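Local coordinates for protein carbonic anhydrase (Unidentified, PDB 3R1W) that probably catalyses the reversible hydration of carbon dioxide to bicarbonate, as a trimeric left-handed beta-helix enzyme of the gamma class, at residues B[62-67]-B[91-96]; B[71-76]-B[100-105]; B[123-128]-B[141-146]. One frame throughout, in Å; residues are numbered along the deposited sequence.

The three contacts join neighbouring coils of a left-handed parallel beta-helix, each on a different face of its triangular prism. Contacts 1 and 2 link the same two coils: strand 66-67 runs on into 72-74 and strand 94-96 into 101-103, their centres lie 14 Å apart, and they meet in the core where I96 CD1 packs 3.6 Å from L102 CD2. Contact 3 belongs to the last coils and touches contact 2 through C105 CB, 3.5 Å from A123 O; from contact 1 its nearest atoms are about 7 Å away. Contact 2 carries the two histidines that probably contribute to the metal site at the subunit interface.

Contact 1 (B[62-67]-B[91-96]); sequences GARTSV and GDDVTI
R64 and D93 form a salt bridge across a turn of the left-handed beta-helix, where two successive coils stack residue on residue. The R64 side chain runs alongside the aspartate and keeps close to its carboxylate: CB is 3.4 Å from D93 OD1, CG passes farther off, and CD returns to 3.6 Å from the same oxygen. A bend at chi3 (-56°) then turns the guanidinium so that NE donates to D93 OD1 at 2.8 Å and NH2 to D93 OD2 at 3.0 Å. This is a side-on, two-nitrogen grip from the syn sides of both oxygens, though some 30° out of the carboxylate plane, with the two flat groups only 20° apart. Helix 162-184 lies over the pair, V176 against R64 and A172 against D93.

Side-chain and backbone bonds tie the adjoining turn. D92 OD1 receives the A63 N-H at 2.8 Å on its anti side, tilted out of the carboxylate plane, while D93 N returns a bond to A63 O. The buried hydroxyl of T65 is used both ways: OG1 donates to G91 O at 2.9 Å and accepts the N-H of V94, so it stands in for a backbone acceptor ahead of the S66-T95 pairing. Regular parallel pairing follows, S66 N to V94 O and I96 N to S66 O. V67 and I96 point into the core side by side, and the I96 side chain also lies against S66 O. On the outer face one water joins the two coils, 2.7 Å from S66 OG and donating to T95 OG1 at 2.8 Å.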
loop_
_atom_site.group_PDB
_atom_site.type_symbol
_atom_site.label_atom_id
_atom_site.label_comp_id
_atom_site.label_asym_id
_atom_site.label_seq_id
_atom_site.Cartn_x
_atom_site.Cartn_y
_atom_site.Cartn_z
ATOM N N GLY B 62 -1.452 -0.237 -22.348
ATOM C CA GLY B 62 -2.288 0.134 -23.478
ATOM C C GLY B 62 -3.219 1.302 -23.213
ATOM O O GLY B 62 -2.949 2.142 -22.359
ATOM N N ALA B 63 -4.331 1.345 -23.945
ATOM C CA ALA B 63 -5.274 2.460 -23.874
ATOM C C ALA B 63 -6.410 2.243 -22.880
ATOM O O ALA B 63 -6.845 1.115 -22.661
ATOM C CB ALA B 63 -5.857 2.734 -25.272
ATOM N N ARG B 64 -6.884 3.343 -22.290
ATOM C CA ARG B 64 -8.040 3.336 -21.391
ATOM C C ARG B 64 -7.826 2.436 -20.171
ATOM O O ARG B 64 -8.753 1.798 -19.677
ATOM C CB ARG B 64 -9.327 2.946 -22.140
ATOM C CG ARG B 64 -9.712 3.912 -23.263
ATOM C CD ARG B 64 -10.932 3.403 -24.011
ATOM N NE ARG B 64 -10.697 2.056 -24.512
ATOM C CZ ARG B 64 -10.448 1.761 -25.784
ATOM N NH1 ARG B 64 -10.423 2.723 -26.702
ATOM N NH2 ARG B 64 -10.234 0.498 -26.138
ATOM N N THR B 65 -6.595 2.404 -19.678
ATOM C CA THR B 65 -6.269 1.573 -18.527
ATOM C C THR B 65 -6.014 2.454 -17.314
ATOM O O THR B 65 -5.425 3.528 -17.441
ATOM C CB THR B 65 -5.069 0.666 -18.848
ATOM O OG1 THR B 65 -5.523 -0.414 -19.676
ATOM C CG2 THR B 65 -4.438 0.103 -17.579
ATOM N N SER B 66 -6.517 2.033 -16.157
ATOM C CA SER B 66 -6.312 2.798 -14.936
ATOM C C SER B 66 -5.343 2.069 -14.025
ATOM O O SER B 66 -5.339 0.837 -13.961
ATOM C CB SER B 66 -7.632 3.082 -14.209
ATOM O OG SER B 66 -8.260 1.897 -13.757
ATOM N N VAL B 67 -4.505 2.845 -13.355
ATOM C CA VAL B 67 -3.594 2.343 -12.340
ATOM C C VAL B 67 -3.984 3.073 -11.065
ATOM O O VAL B 67 -3.634 4.230 -10.884
ATOM C CB VAL B 67 -2.133 2.671 -12.694
ATOM C CG1 VAL B 67 -1.185 2.155 -11.606
ATOM C CG2 VAL B 67 -1.776 2.071 -14.056
ATOM N N GLY B 91 -2.465 -4.484 -21.328
ATOM C CA GLY B 91 -3.229 -4.107 -22.512
ATOM C C GLY B 91 -4.196 -2.950 -22.317
ATOM O O GLY B 91 -3.973 -2.087 -21.467
ATOM N N ASP B 92 -5.266 -2.940 -23.116
ATOM C CA ASP B 92 -6.278 -1.878 -23.109
ATOM C C ASP B 92 -7.461 -2.225 -22.207
ATOM O O ASP B 92 -7.764 -3.397 -21.997
ATOM C CB ASP B 92 -6.862 -1.664 -24.512
ATOM C CG ASP B 92 -5.811 -1.595 -25.599
ATOM O OD1 ASP B 92 -4.727 -1.025 -25.370
ATOM O OD2 ASP B 92 -6.088 -2.106 -26.707
ATOM N N ASP B 93 -8.143 -1.200 -21.702
ATOM C CA ASP B 93 -9.360 -1.399 -20.920
ATOM C C ASP B 93 -9.094 -2.290 -19.720
ATOM O O ASP B 93 -9.905 -3.135 -19.362
ATOM C CB ASP B 93 -10.467 -2.007 -21.785
ATOM C CG ASP B 93 -10.920 -1.072 -22.896
ATOM O OD1 ASP B 93 -11.220 0.113 -22.615
ATOM O OD2 ASP B 93 -10.969 -1.522 -24.055
ATOM N N VAL B 94 -7.932 -2.110 -19.106
ATOM C CA VAL B 94 -7.597 -2.853 -17.903
ATOM C C VAL B 94 -7.837 -1.952 -16.696
ATOM O O VAL B 94 -7.442 -0.791 -16.688
ATOM C CB VAL B 94 -6.129 -3.352 -17.944
ATOM C CG1 VAL B 94 -5.730 -3.979 -16.604
ATOM C CG2 VAL B 94 -5.943 -4.345 -19.094
ATOM N N THR B 95 -8.522 -2.479 -15.689
ATOM C CA THR B 95 -8.759 -1.711 -14.472
ATOM C C THR B 95 -7.879 -2.288 -13.361
ATOM O O THR B 95 -8.108 -3.403 -12.895
ATOM C CB THR B 95 -10.240 -1.748 -14.063
ATOM O OG1 THR B 95 -11.047 -1.239 -15.134
ATOM C CG2 THR B 95 -10.475 -0.892 -12.809
ATOM N N ILE B 96 -6.860 -1.540 -12.953
ATOM C CA ILE B 96 -5.962 -2.013 -11.904
ATOM C C ILE B 96 -6.395 -1.380 -10.585
ATOM O O ILE B 96 -6.238 -0.179 -10.382
ATOM C CB ILE B 96 -4.488 -1.694 -12.249
ATOM C CG1 ILE B 96 -4.110 -2.353 -13.584
ATOM C CG2 ILE B 96 -3.543 -2.171 -11.137
ATOM C CD1 ILE B 96 -2.832 -1.796 -14.191
HETATM O O HOH W 1 -10.309 1.487 -15.492
#

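Contact 2 (B[71-76]-B[100-105]); sequences SVLHIT and AMLHGC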
loop_
_atom_site.group_PDB
_atom_site.type_symbol
_atom_site.label_atom_id
_atom_site.label_comp_id
_atom_site.label_asym_id
_atom_site.label_seq_id
_atom_site.Cartn_x
_atom_site.Cartn_y
_atom_site.Cartn_z
ATOM N N SER B 71 -1.148 1.778 -6.001
ATOM C CA SER B 71 -0.614 0.613 -6.721
ATOM C C SER B 71 0.882 0.780 -6.958
ATOM O O SER B 71 1.386 1.905 -7.048
ATOM C CB SER B 71 -1.327 0.415 -8.068
ATOM O OG SER B 71 -2.700 0.100 -7.892
ATOM N N VAL B 72 1.591 -0.341 -7.042
ATOM C CA VAL B 72 3.000 -0.330 -7.417
ATOM C C VAL B 72 3.183 -1.283 -8.594
ATOM O O VAL B 72 2.798 -2.456 -8.527
ATOM C CB VAL B 72 3.927 -0.725 -6.241
ATOM C CG1 VAL B 72 5.356 -1.009 -6.733
ATOM C CG2 VAL B 72 3.949 0.382 -5.184
ATOM N N LEU B 73 3.724 -0.749 -9.689
ATOM C CA LEU B 73 4.041 -1.543 -10.874
ATOM C C LEU B 73 5.549 -1.547 -11.056
ATOM O O LEU B 73 6.168 -0.490 -11.136
ATOM C CB LEU B 73 3.407 -0.947 -12.126
ATOM C CG LEU B 73 1.927 -0.554 -12.179
ATOM C CD1 LEU B 73 1.410 -0.532 -13.628
ATOM C CD2 LEU B 73 1.036 -1.381 -11.277
ATOM N N HIS B 74 6.143 -2.729 -11.131
ATOM C CA HIS B 74 7.585 -2.807 -11.271
ATOM C C HIS B 74 7.972 -4.050 -12.072
ATOM O O HIS B 74 7.118 -4.767 -12.596
ATOM C CB HIS B 74 8.269 -2.763 -9.891
ATOM C CG HIS B 74 9.743 -2.489 -9.954
ATOM N ND1 HIS B 74 10.675 -3.259 -9.292
ATOM C CD2 HIS B 74 10.444 -1.538 -10.619
ATOM C CE1 HIS B 74 11.888 -2.795 -9.545
ATOM N NE2 HIS B 74 11.775 -1.751 -10.347
ATOM N N ILE B 75 9.266 -4.278 -12.183
ATOM C CA ILE B 75 9.788 -5.273 -13.095
ATOM C C ILE B 75 10.991 -5.974 -12.481
ATOM O O ILE B 75 11.417 -5.639 -11.372
ATOM C CB ILE B 75 10.175 -4.624 -14.436
ATOM C CG1 ILE B 75 10.865 -3.264 -14.215
ATOM C CG2 ILE B 75 8.927 -4.405 -15.281
ATOM C CD1 ILE B 75 12.227 -3.319 -13.471
ATOM N N THR B 76 11.542 -6.949 -13.198
ATOM C CA THR B 76 12.711 -7.668 -12.698
ATOM C C THR B 76 13.884 -7.544 -13.672
ATOM O O THR B 76 13.742 -7.816 -14.862
ATOM C CB THR B 76 12.392 -9.157 -12.483
ATOM O OG1 THR B 76 11.428 -9.290 -11.433
ATOM C CG2 THR B 76 13.659 -9.939 -12.110
ATOM N N ALA B 100 -2.845 -2.334 -5.873
ATOM C CA ALA B 100 -2.394 -3.513 -6.609
ATOM C C ALA B 100 -0.859 -3.610 -6.574
ATOM O O ALA B 100 -0.166 -2.615 -6.374
ATOM C CB ALA B 100 -2.900 -3.466 -8.042
ATOM N N MET B 101 -0.340 -4.818 -6.772
ATOM C CA MET B 101 1.095 -5.018 -6.870
ATOM C C MET B 101 1.351 -5.864 -8.096
ATOM O O MET B 101 1.091 -7.070 -8.082
ATOM C CB MET B 101 1.605 -5.774 -5.643
ATOM C CG MET B 101 3.096 -6.105 -5.674
ATOM S SD MET B 101 4.170 -4.689 -5.393
ATOM C CE MET B 101 5.006 -4.653 -6.972
ATOM N N LEU B 102 1.842 -5.224 -9.152
ATOM C CA LEU B 102 2.077 -5.886 -10.426
ATOM C C LEU B 102 3.575 -5.932 -10.643
ATOM O O LEU B 102 4.242 -4.893 -10.637
ATOM C CB LEU B 102 1.395 -5.134 -11.573
ATOM C CG LEU B 102 -0.120 -5.327 -11.772
ATOM C CD1 LEU B 102 -0.875 -5.143 -10.483
ATOM C CD2 LEU B 102 -0.684 -4.382 -12.850
ATOM N N HIS B 103 4.102 -7.140 -10.817
ATOM C CA HIS B 103 5.541 -7.324 -10.950
ATOM C C HIS B 103 5.861 -8.253 -12.114
ATOM O O HIS B 103 5.549 -9.434 -12.071
ATOM C CB HIS B 103 6.126 -7.897 -9.653
ATOM C CG HIS B 103 7.536 -7.476 -9.393
ATOM N ND1 HIS B 103 8.616 -8.051 -10.029
ATOM C CD2 HIS B 103 8.047 -6.530 -8.567
ATOM C CE1 HIS B 103 9.730 -7.482 -9.604
ATOM N NE2 HIS B 103 9.411 -6.554 -8.719
ATOM N N GLY B 104 6.459 -7.698 -13.164
ATOM C CA GLY B 104 7.030 -8.506 -14.230
ATOM C C GLY B 104 6.070 -9.422 -14.953
ATOM O O GLY B 104 6.478 -10.471 -15.464
ATOM N N CYS B 105 4.806 -9.020 -15.033
ATOM C CA CYS B 105 3.778 -9.891 -15.595
ATOM C C CYS B 105 3.248 -9.395 -16.935
ATOM O O CYS B 105 3.627 -8.326 -17.421
ATOM C CB CYS B 105 2.625 -10.069 -14.594
ATOM S SG CYS B 105 1.917 -8.510 -13.980
#
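H74 and H103 stand side by side on the outer face of two paired parallel strands, H74 ND1 3.6 Å from H103 NE2 and the ring planes at 80°. CG of H74 is anti to its backbone N (chi1 -165°), which swings the ring forward along the strand, beside the like-leaning H103. One face of the H103 ring lies under the backbone of H74 and I75, and T76 OG1 sits in plane at its edge, 3.1 Å from H103 CE1. M101 CE packs 3.7 Å from V72 CG1; on the inner face L73 CD2 meets L102 CB at 3.8 Å.

A ladder sets this register: V72 N to A100 O, L102 N to V72 O, H74 N to L102 O, and G104 N to H74 O. In the second shell D55 OD1 takes H74 NE2, while D121 bonds H103 ND1 through OD1 and T76 OG1 through OD2, fixing how each ring is turned. An alanine in place of H103 takes the imidazole away and would probably leave D121 OD1 without that partner, open a gap beside H74 and cost the presumed metal site a nitrogen.

H98 of a neighbouring subunit meets both rings. With one nitrogen of each ring held by an aspartate, H74 ND1 and H103 NE2 are turned toward each other, consistent with the three-histidine metal site gamma-class carbonic anhydrases build between subunits.

Contact 3 (B[123-128]-B[141-146]); sequences AIVEDE and KVLESG
I124 pairs with V142 and V125 with L143 as parallel strands whose segments run 4° apart, bonded from I124 N to K141 O, from L143 N to I124 O at 2.8 Å, and from E126 N to L143 O. Strand 142-143 is the last of its face within the chain. V125 and L143 point inward side by side, V125 CG2 3.8 Å from L143 CD1, and V137 of strand 136-137 touches the leucine. I124 and V142 lie on the outer face.

Beyond the strands, side chains take over from the ladder. E126 leans toward the next coil, CB and CG close to L143 O; with CG beside the backbone N (chi1 -62°) and the chain extended beyond it, the carboxylate reaches S145. Its OE1 accepts S145 N at 2.8 Å from above the carboxylate plane, and OE2 rests 3.8 Å from V142 CG1. S145 answers with its hydroxyl: OG, anti to the backbone N, donates to D127 O at 2.6 Å from above the carbonyl plane. The positive phi of G146 favours glycine, and its N meets E128 O at 2.9 Å, also from above the carbonyl plane.

The remaining acids turn to other partners, E128 to R110 and R165, E144 to K156, and D127 OD1 to the backbone N of N109. Paired residues lie 18 apart, three hexapeptides to a coil, the period of the left-handed beta-helix of the hexapeptide-repeat family.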
loop_
_atom_site.group_PDB
_atom_site.type_symbol
_atom_site.label_atom_id
_atom_site.label_comp_id
_atom_site.label_asym_id
_atom_site.label_seq_id
_atom_site.Cartn_x
_atom_site.Cartn_y
_atom_site.Cartn_z
ATOM N N ALA B 123 3.815 -14.200 -14.789
ATOM C CA ALA B 123 2.398 -14.526 -14.869
ATOM C C ALA B 123 1.796 -13.963 -16.159
ATOM O O ALA B 123 2.210 -12.918 -16.645
ATOM C CB ALA B 123 1.648 -13.997 -13.634
ATOM N N ILE B 124 0.808 -14.663 -16.706
ATOM C CA ILE B 124 0.135 -14.211 -17.911
ATOM C C ILE B 124 -1.364 -14.203 -17.675
ATOM O O ILE B 124 -1.960 -15.239 -17.395
ATOM C CB ILE B 124 0.461 -15.131 -19.115
ATOM C CG1 ILE B 124 1.951 -15.047 -19.454
ATOM C CG2 ILE B 124 -0.387 -14.758 -20.318
ATOM C CD1 ILE B 124 2.414 -16.070 -20.480
ATOM N N VAL B 125 -1.967 -13.023 -17.753
ATOM C CA VAL B 125 -3.412 -12.903 -17.618
ATOM C C VAL B 125 -4.022 -12.652 -18.991
ATOM O O VAL B 125 -3.750 -11.632 -19.630
ATOM C CB VAL B 125 -3.795 -11.758 -16.660
ATOM C CG1 VAL B 125 -5.309 -11.722 -16.445
ATOM C CG2 VAL B 125 -3.065 -11.912 -15.327
ATOM N N GLU B 126 -4.836 -13.590 -19.459
ATOM C CA GLU B 126 -5.454 -13.454 -20.774
ATOM C C GLU B 126 -6.564 -12.392 -20.788
ATOM O O GLU B 126 -6.891 -11.805 -19.750
ATOM C CB GLU B 126 -5.957 -14.820 -21.262
ATOM C CG GLU B 126 -4.821 -15.820 -21.427
ATOM C CD GLU B 126 -5.268 -17.179 -21.941
ATOM O OE1 GLU B 126 -6.484 -17.386 -22.143
ATOM O OE2 GLU B 126 -4.391 -18.042 -22.141
ATOM N N ASP B 127 -7.119 -12.132 -21.969
ATOM C CA ASP B 127 -8.220 -11.176 -22.127
ATOM C C ASP B 127 -9.436 -11.575 -21.303
ATOM O O ASP B 127 -9.707 -12.760 -21.124
ATOM C CB ASP B 127 -8.681 -11.121 -23.589
ATOM C CG ASP B 127 -7.644 -10.550 -24.529
ATOM O OD1 ASP B 127 -6.561 -10.113 -24.074
ATOM O OD2 ASP B 127 -7.933 -10.535 -25.749
ATOM N N GLU B 128 -10.182 -10.581 -20.834
ATOM C CA GLU B 128 -11.483 -10.817 -20.211
ATOM C C GLU B 128 -11.410 -11.770 -19.018
ATOM O O GLU B 128 -12.142 -12.754 -18.930
ATOM C CB GLU B 128 -12.502 -11.271 -21.278
ATOM C CG GLU B 128 -12.663 -10.203 -22.364
ATOM C CD GLU B 128 -13.675 -10.550 -23.453
ATOM O OE1 GLU B 128 -14.192 -11.687 -23.476
ATOM O OE2 GLU B 128 -13.941 -9.668 -24.298
ATOM N N LYS B 141 2.070 -18.201 -13.518
ATOM C CA LYS B 141 0.684 -18.669 -13.612
ATOM C C LYS B 141 -0.052 -18.063 -14.812
ATOM O O LYS B 141 0.019 -16.854 -15.051
ATOM C CB LYS B 141 -0.060 -18.355 -12.309
ATOM C CG LYS B 141 -1.558 -18.661 -12.332
ATOM C CD LYS B 141 -1.833 -20.141 -12.119
ATOM C CE LYS B 141 -3.330 -20.428 -12.134
ATOM N NZ LYS B 141 -3.597 -21.879 -12.004
ATOM N N VAL B 142 -0.757 -18.910 -15.566
ATOM C CA VAL B 142 -1.553 -18.459 -16.701
ATOM C C VAL B 142 -3.027 -18.407 -16.315
ATOM O O VAL B 142 -3.586 -19.398 -15.831
ATOM C CB VAL B 142 -1.390 -19.392 -17.920
ATOM C CG1 VAL B 142 -2.268 -18.912 -19.087
ATOM C CG2 VAL B 142 0.077 -19.473 -18.330
ATOM N N LEU B 143 -3.645 -17.246 -16.506
ATOM C CA LEU B 143 -5.075 -17.085 -16.237
ATOM C C LEU B 143 -5.864 -17.130 -17.539
ATOM O O LEU B 143 -5.698 -16.273 -18.407
ATOM C CB LEU B 143 -5.353 -15.774 -15.494
ATOM C CG LEU B 143 -4.629 -15.566 -14.164
ATOM C CD1 LEU B 143 -5.252 -14.408 -13.398
ATOM C CD2 LEU B 143 -4.628 -16.823 -13.302
ATOM N N GLU B 144 -6.732 -18.132 -17.666
ATOM C CA GLU B 144 -7.428 -18.387 -18.921
ATOM C C GLU B 144 -8.558 -17.400 -19.161
ATOM O O GLU B 144 -9.303 -17.066 -18.247
ATOM C CB GLU B 144 -7.983 -19.814 -18.944
ATOM C CG GLU B 144 -6.925 -20.886 -18.741
ATOM C CD GLU B 144 -7.514 -22.285 -18.626
ATOM O OE1 GLU B 144 -8.725 -22.455 -18.902
ATOM O OE2 GLU B 144 -6.761 -23.212 -18.256
ATOM N N SER B 145 -8.675 -16.951 -20.406
ATOM C CA SER B 145 -9.701 -15.998 -20.797
ATOM C C SER B 145 -11.113 -16.425 -20.380
ATOM O O SER B 145 -11.487 -17.594 -20.505
ATOM C CB SER B 145 -9.651 -15.766 -22.309
ATOM O OG SER B 145 -10.493 -14.695 -22.690
ATOM N N GLY B 146 -11.885 -15.465 -19.874
ATOM C CA GLY B 146 -13.298 -15.676 -19.604
ATOM C C GLY B 146 -13.579 -16.280 -18.246
ATOM O O GLY B 146 -14.662 -16.822 -18.015
#